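Long-range contacts in competence damage-inducible protein A (Klebsiella pneumoniae subsp. pneumoniae MGH 78578, PDB 5V01), which is of unknown function but belongs to the CinA family, some of whose members are nicotinamide-nucleotide amidases, an activity it may or may not share: residues A[30-36]-A[105-111]; A[43-48]-A[158-162]; A[89-93]-A[138-142]; A[125-131]-A[142-146]; A[132-136]-A[168-173]. All blocks are in the same frame, centred on the assembly; numbering follows the deposited sequence. Where two conformers were deposited one is given.

Overall arrangement
All five contacts belong to one alpha/beta domain built round a mixed five-stranded sheet. Contact 1 pairs two of its three parallel strands, 33-37 and 107-113, and contact 4 the hairpin, their centres about 20 Å apart. Contact 5, its centre about 10 Å from that of contact 1, packs the C-terminal segment against the far end of hairpin strand 128-135. Contacts 2 and 3, about 17 Å apart between centres, involve helices on opposite faces of the sheet; L44 of contact 2 touches T35 and I109 of contact 1. The salt bridge from E140 OE1 to K168 NZ, 2.7 Å, ties contact 3 to contact 5. A sodium ion lies about 8 Å from the side chain of K168.

Contact 1: A[30-36]-A[105-111]; sequences GWRLTTA and ADIAIAV
Extended strands 33-36 and 107-111 run parallel, axes 4.7 Å apart, inclined at -20°. G30, at positive phi, closes the preceding helix in a Schellman motif. A105 CB lies 3.6 Å from T34 CG2. D106 breaks the extension with psi near -35°, so D106 N (2.9 Å) and I107 N (3.1 Å) donate to R32 O, while D106 OD2 (chi1 m) accepts R32 N (2.9 Å). I107 O accepts T34 N (2.9 Å); I107 CD1 lies 3.7 Å from W31 CE3. L33 (t, p) carries CD1 to I107 CG2 (3.7 Å) and I109 CG1 (4.1 Å). A108 pairs with T34 on the face of A36 and A110 (T34 CG2 to A108 CB 3.7 Å). I109 N bonds to T34 O (3.0 Å), A36 N to I109 O (2.9 Å) and V111 N to A36 O (3.1 Å). L33, I107 and I109 fill the face under helix 150-169; the alanines opposite let helix 89-103 lie close. Strands 58-64 and 128-135 flank the pair within this alpha/beta sandwich.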
# COMPACT_ATOMS: atom_id res chain seq x y z
N GLY A 30 -8.47 -19.83 -8.40
CA GLY A 30 -7.92 -20.05 -7.08
C GLY A 30 -6.54 -19.45 -6.97
O GLY A 30 -5.70 -19.97 -6.25
N TRP A 31 -6.31 -18.33 -7.68
CA TRP A 31 -5.01 -17.63 -7.64
C TRP A 31 -5.06 -16.41 -6.74
O TRP A 31 -6.09 -15.76 -6.60
CB TRP A 31 -4.57 -17.21 -9.03
CG TRP A 31 -4.27 -18.35 -9.98
CD1 TRP A 31 -4.13 -19.65 -9.67
CD2 TRP A 31 -4.09 -18.25 -11.40
NE1 TRP A 31 -3.88 -20.39 -10.81
CE2 TRP A 31 -3.84 -19.54 -11.88
CE3 TRP A 31 -4.11 -17.19 -12.30
CZ2 TRP A 31 -3.62 -19.81 -13.23
CZ3 TRP A 31 -3.89 -17.44 -13.64
CH2 TRP A 31 -3.64 -18.74 -14.09
N ARG A 32 -3.90 -16.09 -6.17
CA ARG A 32 -3.75 -14.95 -5.29
C ARG A 32 -2.70 -14.01 -5.84
O ARG A 32 -1.68 -14.43 -6.39
CB ARG A 32 -3.39 -15.41 -3.87
CG ARG A 32 -4.47 -16.28 -3.29
CD ARG A 32 -4.24 -16.59 -1.82
NE ARG A 32 -4.52 -15.43 -0.98
CZ ARG A 32 -5.73 -14.98 -0.64
NH1 ARG A 32 -6.85 -15.58 -1.07
NH2 ARG A 32 -5.83 -13.92 0.15
N LEU A 33 -2.99 -12.73 -5.69
CA LEU A 33 -2.21 -11.62 -6.21
C LEU A 33 -1.55 -10.88 -5.05
O LEU A 33 -2.15 -10.75 -3.98
CB LEU A 33 -3.17 -10.68 -6.93
CG LEU A 33 -2.63 -9.37 -7.49
CD1 LEU A 33 -1.61 -9.59 -8.61
CD2 LEU A 33 -3.81 -8.53 -8.00
N THR A 34 -0.37 -10.31 -5.30
CA THR A 34 0.33 -9.43 -4.35
C THR A 34 0.96 -8.29 -5.15
O THR A 34 1.15 -8.40 -6.37
CB THR A 34 1.37 -10.20 -3.55
OG1 THR A 34 1.88 -9.38 -2.52
CG2 THR A 34 2.51 -10.67 -4.39
N THR A 35 1.24 -7.19 -4.47
CA THR A 35 1.73 -5.98 -5.13
C THR A 35 2.87 -5.32 -4.39
O THR A 35 2.90 -5.30 -3.15
CB THR A 35 0.61 -4.94 -5.32
OG1 THR A 35 0.05 -4.56 -4.06
CG2 THR A 35 -0.45 -5.43 -6.25
N ALA A 36 3.77 -4.72 -5.16
CA ALA A 36 4.86 -3.90 -4.63
C ALA A 36 4.90 -2.60 -5.43
O ALA A 36 4.99 -2.63 -6.65
CB ALA A 36 6.21 -4.62 -4.71
N ALA A 105 2.32 -15.70 -2.94
CA ALA A 105 1.26 -15.51 -3.91
C ALA A 105 1.58 -16.23 -5.22
O ALA A 105 2.68 -16.72 -5.43
CB ALA A 105 1.08 -14.02 -4.16
N ASP A 106 0.58 -16.29 -6.09
CA ASP A 106 0.75 -16.83 -7.43
C ASP A 106 1.22 -15.78 -8.45
O ASP A 106 1.95 -16.09 -9.40
CB ASP A 106 -0.57 -17.43 -7.91
CG ASP A 106 -1.07 -18.50 -6.98
OD1 ASP A 106 -0.50 -19.61 -7.06
OD2 ASP A 106 -2.03 -18.26 -6.21
N ILE A 107 0.75 -14.54 -8.27
CA ILE A 107 1.04 -13.45 -9.17
C ILE A 107 1.48 -12.23 -8.37
O ILE A 107 0.84 -11.90 -7.38
CB ILE A 107 -0.17 -13.07 -10.05
CG1 ILE A 107 -0.60 -14.27 -10.91
CG2 ILE A 107 0.13 -11.85 -10.92
CD1 ILE A 107 -2.04 -14.24 -11.35
N ALA A 108 2.55 -11.58 -8.83
CA ALA A 108 3.04 -10.33 -8.23
C ALA A 108 3.11 -9.27 -9.32
O ALA A 108 3.56 -9.52 -10.43
CB ALA A 108 4.42 -10.53 -7.59
N ILE A 109 2.65 -8.08 -8.99
CA ILE A 109 2.88 -6.88 -9.80
C ILE A 109 3.80 -5.97 -9.05
O ILE A 109 3.56 -5.69 -7.87
CB ILE A 109 1.58 -6.16 -10.15
CG1 ILE A 109 0.65 -7.09 -10.92
CG2 ILE A 109 1.90 -4.90 -10.93
CD1 ILE A 109 -0.71 -6.53 -11.20
N ALA A 110 4.85 -5.50 -9.74
CA ALA A 110 5.68 -4.40 -9.25
C ALA A 110 5.61 -3.24 -10.21
O ALA A 110 5.60 -3.45 -11.41
CB ALA A 110 7.12 -4.84 -9.04
N VAL A 111 5.61 -2.03 -9.66
CA VAL A 111 5.52 -0.79 -10.43
C VAL A 111 6.55 0.17 -9.84
O VAL A 111 6.57 0.40 -8.66
CB VAL A 111 4.12 -0.17 -10.36
CG1 VAL A 111 4.04 1.05 -11.25
CG2 VAL A 111 3.05 -1.17 -10.73

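Contact 2: A[43-48]-A[158-162]; sequences NLAAAL and VRYAL
Helices 43-50 and 150-169 meet at an open angle: over segments 43-48 and 158-162 their axes approach to 10.0 Å and cross at -58°. Both backbones are regular alpha helix, marked by A47 N to N43 O at 3.0 Å and L162 N to V158 O at 3.1 Å. The nearest CA atoms are those of L44 and V158, 5.4 Å apart. Between the helices the contact is apolar packing. L44 (chi1 t, chi2 p) sends CD1 to within 3.8 Å of L162 CG and 4.1 Å of V158 CG1. L162 (m, t) places CD2 3.9 Å from L48 CD2 and CD1 4.1 Å from A47 CB. V158, chi1 t, brings CG2 3.8 Å from N43 CB. Polar bonds serve the helix start instead: E37 accepts the amides of L44 and A45. L44, L48, V158 and L162 fill the space between the helices, with A47 and A161 as small surfaces beside them, so buried hydrocarbon, rather than directional bonding, holds both against the same sheet face.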
# COMPACT_ATOMS: atom_id res chain seq x y z
N ASN A 43 -1.73 3.20 -4.21
CA ASN A 43 -2.99 3.29 -4.96
C ASN A 43 -3.36 2.02 -5.70
O ASN A 43 -4.54 1.74 -5.94
CB ASN A 43 -2.95 4.48 -5.92
CG ASN A 43 -3.04 5.79 -5.20
OD1 ASN A 43 -4.07 6.09 -4.63
ND2 ASN A 43 -1.95 6.55 -5.17
N LEU A 44 -2.36 1.21 -6.07
CA LEU A 44 -2.69 -0.10 -6.68
C LEU A 44 -3.31 -1.06 -5.67
O LEU A 44 -4.39 -1.64 -5.91
CB LEU A 44 -1.46 -0.71 -7.36
CG LEU A 44 -1.69 -2.05 -8.04
CD1 LEU A 44 -2.77 -2.04 -9.13
CD2 LEU A 44 -0.40 -2.60 -8.63
N ALA A 45 -2.67 -1.18 -4.51
CA ALA A 45 -3.26 -1.94 -3.40
C ALA A 45 -4.66 -1.39 -3.10
O ALA A 45 -5.57 -2.17 -2.85
CB ALA A 45 -2.35 -1.87 -2.15
N ALA A 46 -4.80 -0.06 -3.08
CA ALA A 46 -6.07 0.54 -2.67
C ALA A 46 -7.19 0.16 -3.63
O ALA A 46 -8.31 -0.10 -3.21
CB ALA A 46 -5.94 2.05 -2.56
N ALA A 47 -6.88 0.09 -4.92
CA ALA A 47 -7.87 -0.38 -5.89
C ALA A 47 -8.31 -1.80 -5.60
O ALA A 47 -9.50 -2.14 -5.63
CB ALA A 47 -7.32 -0.25 -7.29
N LEU A 48 -7.33 -2.65 -5.35
CA LEU A 48 -7.62 -4.06 -5.07
C LEU A 48 -8.39 -4.28 -3.76
O LEU A 48 -9.20 -5.22 -3.64
CB LEU A 48 -6.33 -4.89 -5.10
CG LEU A 48 -5.67 -4.90 -6.48
CD1 LEU A 48 -4.18 -5.20 -6.39
CD2 LEU A 48 -6.38 -5.83 -7.44
N VAL A 158 -1.74 2.85 -12.37
CA VAL A 158 -2.57 1.86 -11.68
C VAL A 158 -3.55 1.19 -12.66
O VAL A 158 -3.67 -0.03 -12.68
CB VAL A 158 -3.35 2.52 -10.51
CG1 VAL A 158 -4.43 1.58 -9.97
CG2 VAL A 158 -2.38 2.94 -9.39
N ARG A 159 -4.23 2.00 -13.47
CA ARG A 159 -5.18 1.48 -14.45
C ARG A 159 -4.47 0.54 -15.45
O ARG A 159 -4.97 -0.53 -15.78
CB ARG A 159 -5.87 2.63 -15.18
CG ARG A 159 -7.30 2.39 -15.63
CD ARG A 159 -7.82 3.67 -16.27
NE ARG A 159 -6.89 4.15 -17.29
CZ ARG A 159 -6.77 5.41 -17.69
NH1 ARG A 159 -7.53 6.36 -17.16
NH2 ARG A 159 -5.89 5.72 -18.63
N TYR A 160 -3.28 0.95 -15.91
CA TYR A 160 -2.53 0.13 -16.88
C TYR A 160 -2.14 -1.20 -16.25
O TYR A 160 -2.25 -2.25 -16.88
CB TYR A 160 -1.29 0.88 -17.36
CG TYR A 160 -0.55 0.13 -18.43
CD1 TYR A 160 -1.02 0.14 -19.72
CD2 TYR A 160 0.57 -0.64 -18.14
CE1 TYR A 160 -0.39 -0.57 -20.71
CE2 TYR A 160 1.20 -1.34 -19.14
CZ TYR A 160 0.70 -1.31 -20.42
OH TYR A 160 1.30 -2.00 -21.44
N ALA A 161 -1.63 -1.16 -15.02
CA ALA A 161 -1.24 -2.39 -14.35
C ALA A 161 -2.38 -3.39 -14.29
O ALA A 161 -2.19 -4.59 -14.52
CB ALA A 161 -0.72 -2.11 -12.95
N LEU A 162 -3.57 -2.87 -13.97
CA LEU A 162 -4.75 -3.71 -13.83
C LEU A 162 -5.28 -4.19 -15.19
O LEU A 162 -5.72 -5.33 -15.30
CB LEU A 162 -5.85 -2.98 -13.06
CG LEU A 162 -5.54 -2.72 -11.58
CD1 LEU A 162 -6.49 -1.65 -11.03
CD2 LEU A 162 -5.62 -4.00 -10.76

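Contact 3: A[89-93]-A[138-142]; sequences EACVQ and QTETK
This is a helix-on-sheet contact at the surface of the alpha/beta domain, where the first turn of helix 89-103 lies over the outer hairpin strand 138-145. The axes of 89-93 and 138-142 come within 9.1 Å at 139°, so the helix crosses the strand obliquely, in a broadly antiparallel sense. E89 CA faces T141 CA at 6.6 Å, and Q93 CA faces T139 CA at 7.1 Å. On the extended strand T139 and T141 point toward the helix, E140 and K142 away. T141, chi1 p, lays CG2 3.9 Å from Q93 CG and 4.3 Å from V92 CG2. T139, chi1 m, puts CG2 4.3 Å from Q93 CG. Threonine suits this border, offering a methyl to the packing and a hydroxyl to a polar partner, water for T139 and E89 for T141. One water joins Q93 O to T139 OG1, 3.0 Å from each; another lies 2.8 Å from Q93 NE2 and 2.9 Å from T139 O. E89, chi1 and chi2 t, accepts a short hydrogen bond from T141 OG1 to its OE2, 2.6 Å.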
# COMPACT_ATOMS: atom_id res chain seq x y z
N GLU A 89 13.91 -1.99 -15.59
CA GLU A 89 13.50 -3.38 -15.73
C GLU A 89 14.06 -4.27 -14.61
O GLU A 89 13.32 -5.05 -14.01
CB GLU A 89 13.94 -3.92 -17.09
CG GLU A 89 13.38 -5.31 -17.36
CD GLU A 89 13.72 -5.86 -18.72
OE1 GLU A 89 14.86 -5.71 -19.16
OE2 GLU A 89 12.85 -6.50 -19.32
N ALA A 90 15.36 -4.16 -14.33
CA ALA A 90 15.97 -5.03 -13.34
C ALA A 90 15.38 -4.84 -11.95
O ALA A 90 15.14 -5.80 -11.22
CB ALA A 90 17.48 -4.82 -13.30
N CYS A 91 15.10 -3.59 -11.60
CA CYS A 91 14.50 -3.33 -10.29
C CYS A 91 13.10 -3.89 -10.18
O CYS A 91 12.79 -4.56 -9.19
CB CYS A 91 14.47 -1.86 -9.99
SG CYS A 91 13.77 -1.52 -8.34
N VAL A 92 12.24 -3.65 -11.17
CA VAL A 92 10.88 -4.18 -11.06
C VAL A 92 10.88 -5.71 -11.08
O VAL A 92 10.06 -6.34 -10.41
CB VAL A 92 9.85 -3.58 -12.07
CG1 VAL A 92 9.54 -2.13 -11.73
CG2 VAL A 92 10.24 -3.78 -13.53
N GLN A 93 11.80 -6.33 -11.83
CA GLN A 93 11.95 -7.80 -11.74
C GLN A 93 12.23 -8.23 -10.30
O GLN A 93 11.56 -9.11 -9.77
CB GLN A 93 13.05 -8.32 -12.65
CG GLN A 93 12.70 -8.27 -14.11
CD GLN A 93 13.88 -8.50 -15.03
OE1 GLN A 93 15.02 -8.19 -14.70
NE2 GLN A 93 13.59 -9.04 -16.20
N GLN A 138 7.29 -16.66 -13.88
CA GLN A 138 7.37 -16.24 -15.29
C GLN A 138 7.09 -14.72 -15.22
O GLN A 138 5.98 -14.34 -14.91
CB GLN A 138 6.39 -17.02 -16.19
CG GLN A 138 7.00 -17.64 -17.46
CD GLN A 138 8.02 -18.74 -17.18
OE1 GLN A 138 7.86 -19.54 -16.25
NE2 GLN A 138 9.08 -18.78 -17.97
N THR A 139 8.12 -13.89 -15.46
CA THR A 139 8.02 -12.41 -15.37
C THR A 139 8.13 -11.72 -16.73
O THR A 139 9.06 -11.99 -17.50
CB THR A 139 9.10 -11.79 -14.44
OG1 THR A 139 8.99 -12.39 -13.15
CG2 THR A 139 8.92 -10.27 -14.27
N GLU A 140 7.15 -10.88 -17.01
CA GLU A 140 7.17 -10.00 -18.16
C GLU A 140 7.25 -8.57 -17.66
O GLU A 140 6.68 -8.25 -16.60
CB GLU A 140 5.89 -10.16 -18.98
CG GLU A 140 5.76 -11.47 -19.71
CD GLU A 140 4.33 -11.90 -20.03
OE1 GLU A 140 3.36 -11.11 -19.88
OE2 GLU A 140 4.18 -13.06 -20.44
N THR A 141 7.90 -7.71 -18.42
CA THR A 141 8.05 -6.32 -18.05
C THR A 141 7.62 -5.40 -19.18
O THR A 141 7.58 -5.80 -20.34
CB THR A 141 9.50 -5.98 -17.68
OG1 THR A 141 10.32 -6.18 -18.85
CG2 THR A 141 9.96 -6.85 -16.52
N LYS A 142 7.34 -4.15 -18.83
CA LYS A 142 6.95 -3.13 -19.79
C LYS A 142 7.29 -1.76 -19.28
O LYS A 142 7.00 -1.45 -18.12
CB LYS A 142 5.44 -3.19 -20.07
CG LYS A 142 4.89 -2.15 -21.03
CD LYS A 142 5.09 -2.59 -22.47
CE LYS A 142 4.26 -1.77 -23.43
NZ LYS A 142 5.03 -0.63 -23.98
O HOH W 1 11.50 -11.43 -11.73
O HOH W 2 11.42 -10.30 -17.43

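Contact 4: A[125-131]-A[142-146]; sequences PAGTVWF and KRMCF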
# COMPACT_ATOMS: atom_id res chain seq x y z
N PRO A 125 12.78 10.68 -18.45
CA PRO A 125 11.70 11.66 -18.38
C PRO A 125 10.66 11.38 -17.30
O PRO A 125 10.34 10.21 -17.04
CB PRO A 125 11.03 11.55 -19.76
CG PRO A 125 12.01 10.87 -20.63
CD PRO A 125 12.80 9.98 -19.75
N ALA A 126 10.14 12.45 -16.70
CA ALA A 126 8.97 12.35 -15.83
C ALA A 126 7.85 11.67 -16.60
O ALA A 126 7.66 11.93 -17.78
CB ALA A 126 8.52 13.73 -15.36
N GLY A 127 7.15 10.77 -15.93
CA GLY A 127 6.10 9.99 -16.56
C GLY A 127 6.52 8.59 -16.96
O GLY A 127 5.66 7.77 -17.32
N THR A 128 7.81 8.29 -16.90
CA THR A 128 8.32 6.97 -17.22
C THR A 128 8.04 6.00 -16.08
O THR A 128 8.44 6.25 -14.95
CB THR A 128 9.82 6.98 -17.47
OG1 THR A 128 10.16 7.95 -18.47
CG2 THR A 128 10.31 5.59 -17.89
N VAL A 129 7.38 4.89 -16.39
CA VAL A 129 7.00 3.90 -15.38
C VAL A 129 7.30 2.49 -15.91
O VAL A 129 6.90 2.16 -17.04
CB VAL A 129 5.51 4.00 -14.99
CG1 VAL A 129 5.19 3.00 -13.88
CG2 VAL A 129 5.13 5.42 -14.58
N TRP A 130 8.02 1.71 -15.11
CA TRP A 130 8.27 0.30 -15.36
C TRP A 130 7.29 -0.59 -14.59
O TRP A 130 6.97 -0.31 -13.43
CB TRP A 130 9.71 -0.09 -15.01
CG TRP A 130 10.72 0.18 -16.09
CD1 TRP A 130 11.56 1.26 -16.19
CD2 TRP A 130 11.01 -0.67 -17.20
NE1 TRP A 130 12.34 1.15 -17.31
CE2 TRP A 130 12.04 -0.03 -17.95
CE3 TRP A 130 10.52 -1.90 -17.63
CZ2 TRP A 130 12.58 -0.59 -19.11
CZ3 TRP A 130 11.05 -2.45 -18.81
CH2 TRP A 130 12.07 -1.80 -19.52
N PHE A 131 6.86 -1.65 -15.25
CA PHE A 131 5.94 -2.63 -14.72
C PHE A 131 6.55 -4.00 -14.83
O PHE A 131 7.21 -4.29 -15.85
CB PHE A 131 4.65 -2.64 -15.56
CG PHE A 131 3.89 -1.34 -15.52
CD1 PHE A 131 4.24 -0.30 -16.35
CD2 PHE A 131 2.83 -1.16 -14.62
CE1 PHE A 131 3.56 0.90 -16.30
CE2 PHE A 131 2.15 0.04 -14.56
CZ PHE A 131 2.50 1.07 -15.41
N LYS A 142 7.34 -4.15 -18.83
CA LYS A 142 6.95 -3.13 -19.79
C LYS A 142 7.29 -1.76 -19.28
O LYS A 142 7.00 -1.45 -18.12
CB LYS A 142 5.44 -3.19 -20.07
CG LYS A 142 4.89 -2.15 -21.03
CD LYS A 142 5.09 -2.59 -22.47
CE LYS A 142 4.26 -1.77 -23.43
NZ LYS A 142 5.03 -0.63 -23.98
N ARG A 143 7.89 -0.94 -20.14
CA ARG A 143 8.13 0.48 -19.87
C ARG A 143 7.06 1.30 -20.57
O ARG A 143 6.82 1.11 -21.77
CB ARG A 143 9.50 0.88 -20.40
CG ARG A 143 9.86 2.35 -20.20
CD ARG A 143 11.21 2.67 -20.84
NE ARG A 143 11.65 4.04 -20.58
CZ ARG A 143 11.20 5.12 -21.24
NH1 ARG A 143 10.28 4.97 -22.19
NH2 ARG A 143 11.66 6.33 -20.93
N MET A 144 6.44 2.21 -19.82
CA MET A 144 5.43 3.14 -20.36
C MET A 144 5.87 4.57 -20.09
O MET A 144 6.65 4.81 -19.15
CB MET A 144 4.06 2.90 -19.71
CG MET A 144 3.44 1.54 -19.99
SD MET A 144 3.00 1.34 -21.71
CE MET A 144 1.55 2.38 -21.86
N CYS A 145 5.45 5.53 -20.91
CA CYS A 145 5.63 6.96 -20.58
C CYS A 145 4.28 7.66 -20.65
O CYS A 145 3.75 7.92 -21.73
CB CYS A 145 6.68 7.67 -21.47
SG CYS A 145 7.44 9.15 -20.72
N PHE A 146 3.74 7.98 -19.47
CA PHE A 146 2.41 8.58 -19.30
C PHE A 146 2.50 10.08 -19.23
O PHE A 146 3.45 10.63 -18.67
CB PHE A 146 1.76 8.08 -18.01
CG PHE A 146 1.56 6.60 -17.95
CD1 PHE A 146 0.61 5.97 -18.75
CD2 PHE A 146 2.30 5.83 -17.09
CE1 PHE A 146 0.42 4.60 -18.68
CE2 PHE A 146 2.12 4.46 -17.01
CZ PHE A 146 1.17 3.84 -17.81
O HOH W 3 14.05 3.32 -18.35
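F131, F146, V129 and M144 form the apolar centre on one face of the strand pair. F131 CZ lies 3.8 Å from F146 CE2, V129 CG2 lies 3.8 Å from F146 CD2, and F131 CE1 meets M144 CG at 3.7 Å. Flat rings and branched or flexible chains suit this face because it packs against helix 150-169, where Y160 meets F131 edge-to-face. Beneath them runs the backbone of an antiparallel beta hairpin, strands 128-135 and 138-145. V129 and M144 make a hydrogen-bonded pair (V129 N to M144 O 2.9 Å, M144 N to V129 O 2.8 Å), as do F131 and K142 (F131 N to K142 O 2.9 Å); T128-C145 and W130-R143 are the non-hydrogen-bonded pairs. F146 N to G127 O, 2.9 Å, continues the ladder. A type II turn from P125 to T128 leads in; G127 has positive phi, and a CB there would strike F146 O. T128 OG1 donates to P125 O at 2.7 Å. On the face bearing T128 and W130, R143 lays CB 3.6 Å from the centroid of the W130 six-membered ring, a CH-pi contact. Farther out, one water accepts from W130 NE1 at 3.0 Å and, weakly, from R143 NE at 3.4 Å.

Contact 5: A[132-136]-A[168-173]; sequences AWNFR and KLAHWQ
Aromatic stacking and a lysine lying over an indole join the strand segment 132-136 to the C-terminal segment 168-173. The strand is extended through F135, and R136 turns out of it with positive phi. In 168-173 the helical chain gives way to a tail; W172 N and H171 N both bond to K168 O at 3.0 Å, and W172 takes an extended backbone. F135 (chi1 t, chi2 54°) and W172 (chi1 m, chi2 -34°) stack face to face, the F135 ring and the five-membered ring of W172 having centroids 4.3 Å apart and planes at 18°. W133, chi1 m and chi2 -102°, turns a face to K168, whose m, t, t, m chain lays CE 3.6 Å from W133 CD2. K168 NZ stands 4.8 Å from the centroid of the W133 six-membered ring in a cation-pi contact, and pairs with E140. Lysine thus offers both methylenes and charge. F135 and W172 rest on I107 of strand 107-113, while W133 NE1 bonds to A161 O of helix 150-169.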
# COMPACT_ATOMS: atom_id res chain seq x y z
N ALA A 132 6.29 -4.86 -13.84
CA ALA A 132 6.55 -6.29 -13.92
C ALA A 132 5.32 -7.07 -13.49
O ALA A 132 4.70 -6.71 -12.47
CB ALA A 132 7.72 -6.68 -13.04
N TRP A 133 4.96 -8.10 -14.24
CA TRP A 133 3.91 -9.04 -13.86
C TRP A 133 4.60 -10.39 -13.80
O TRP A 133 5.16 -10.86 -14.81
CB TRP A 133 2.75 -9.06 -14.87
CG TRP A 133 2.10 -7.77 -15.12
CD1 TRP A 133 0.89 -7.33 -14.59
CD2 TRP A 133 2.53 -6.73 -16.01
NE1 TRP A 133 0.58 -6.10 -15.09
CE2 TRP A 133 1.56 -5.70 -15.95
CE3 TRP A 133 3.62 -6.59 -16.89
CZ2 TRP A 133 1.67 -4.53 -16.71
CZ3 TRP A 133 3.71 -5.43 -17.63
CH2 TRP A 133 2.74 -4.43 -17.55
N ASN A 134 4.62 -10.99 -12.61
CA ASN A 134 5.35 -12.20 -12.31
C ASN A 134 4.32 -13.27 -11.96
O ASN A 134 3.67 -13.18 -10.93
CB ASN A 134 6.35 -11.90 -11.20
CG ASN A 134 7.15 -13.09 -10.74
OD1 ASN A 134 6.79 -14.24 -10.98
ND2 ASN A 134 8.24 -12.81 -10.03
N PHE A 135 4.15 -14.26 -12.85
CA PHE A 135 3.23 -15.37 -12.65
C PHE A 135 4.09 -16.58 -12.27
O PHE A 135 4.74 -17.17 -13.12
CB PHE A 135 2.42 -15.64 -13.94
CG PHE A 135 1.54 -16.86 -13.87
CD1 PHE A 135 0.61 -17.05 -12.87
CD2 PHE A 135 1.61 -17.81 -14.88
CE1 PHE A 135 -0.20 -18.18 -12.83
CE2 PHE A 135 0.81 -18.94 -14.85
CZ PHE A 135 -0.07 -19.14 -13.80
N ARG A 136 4.10 -16.92 -10.98
CA ARG A 136 4.79 -18.10 -10.47
C ARG A 136 6.26 -18.20 -10.90
O ARG A 136 6.77 -19.29 -11.12
CB ARG A 136 4.01 -19.37 -10.86
CG ARG A 136 2.62 -19.41 -10.25
CD ARG A 136 1.81 -20.65 -10.60
NE ARG A 136 0.70 -20.82 -9.66
CZ ARG A 136 -0.32 -21.66 -9.82
NH1 ARG A 136 -0.42 -22.43 -10.91
NH2 ARG A 136 -1.27 -21.74 -8.89
N LYS A 168 -3.71 -10.61 -19.19
CA LYS A 168 -2.87 -11.76 -18.92
C LYS A 168 -3.61 -12.91 -18.27
O LYS A 168 -3.36 -14.07 -18.62
CB LYS A 168 -1.63 -11.37 -18.11
CG LYS A 168 -0.69 -10.48 -18.90
CD LYS A 168 0.40 -9.83 -18.06
CE LYS A 168 1.04 -8.62 -18.72
NZ LYS A 168 1.66 -8.97 -20.00
N LEU A 169 -4.57 -12.61 -17.40
CA LEU A 169 -5.36 -13.64 -16.74
C LEU A 169 -6.18 -14.47 -17.72
O LEU A 169 -6.47 -15.60 -17.42
CB LEU A 169 -6.27 -13.04 -15.67
CG LEU A 169 -5.52 -12.61 -14.40
CD1 LEU A 169 -6.36 -11.68 -13.53
CD2 LEU A 169 -5.08 -13.83 -13.60
N ALA A 170 -6.52 -13.88 -18.87
CA ALA A 170 -7.29 -14.59 -19.88
C ALA A 170 -6.46 -15.63 -20.66
O ALA A 170 -7.03 -16.38 -21.45
CB ALA A 170 -7.93 -13.58 -20.83
N HIS A 171 -5.14 -15.69 -20.40
CA HIS A 171 -4.26 -16.59 -21.13
C HIS A 171 -3.32 -17.44 -20.30
O HIS A 171 -2.79 -18.42 -20.79
CB HIS A 171 -3.46 -15.78 -22.15
CG HIS A 171 -4.36 -15.06 -23.09
ND1 HIS A 171 -4.85 -13.79 -22.89
CD2 HIS A 171 -4.99 -15.52 -24.20
CE1 HIS A 171 -5.70 -13.49 -23.87
NE2 HIS A 171 -5.80 -14.52 -24.67
N TRP A 172 -3.07 -17.05 -19.05
CA TRP A 172 -2.12 -17.78 -18.23
C TRP A 172 -2.61 -19.15 -17.86
O TRP A 172 -3.80 -19.34 -17.59
CB TRP A 172 -1.81 -17.00 -16.95
CG TRP A 172 -0.74 -16.01 -17.04
CD1 TRP A 172 0.40 -16.06 -17.78
CD2 TRP A 172 -0.66 -14.82 -16.27
NE1 TRP A 172 1.19 -14.96 -17.51
CE2 TRP A 172 0.55 -14.19 -16.58
CE3 TRP A 172 -1.51 -14.24 -15.33
CZ2 TRP A 172 0.93 -12.97 -16.00
CZ3 TRP A 172 -1.14 -13.03 -14.76
CH2 TRP A 172 0.07 -12.42 -15.09
N GLN A 173 -1.66 -20.08 -17.79
CA GLN A 173 -1.77 -21.40 -17.15
C GLN A 173 -0.33 -21.94 -16.80
O GLN A 173 -0.17 -22.74 -15.86
CB GLN A 173 -2.53 -22.39 -18.06
CG GLN A 173 -2.80 -23.73 -17.39
CD GLN A 173 -3.28 -24.81 -18.34
OE1 GLN A 173 -4.24 -24.63 -19.06
NE2 GLN A 173 -2.60 -25.95 -18.32
OXT GLN A 173 0.67 -21.60 -17.42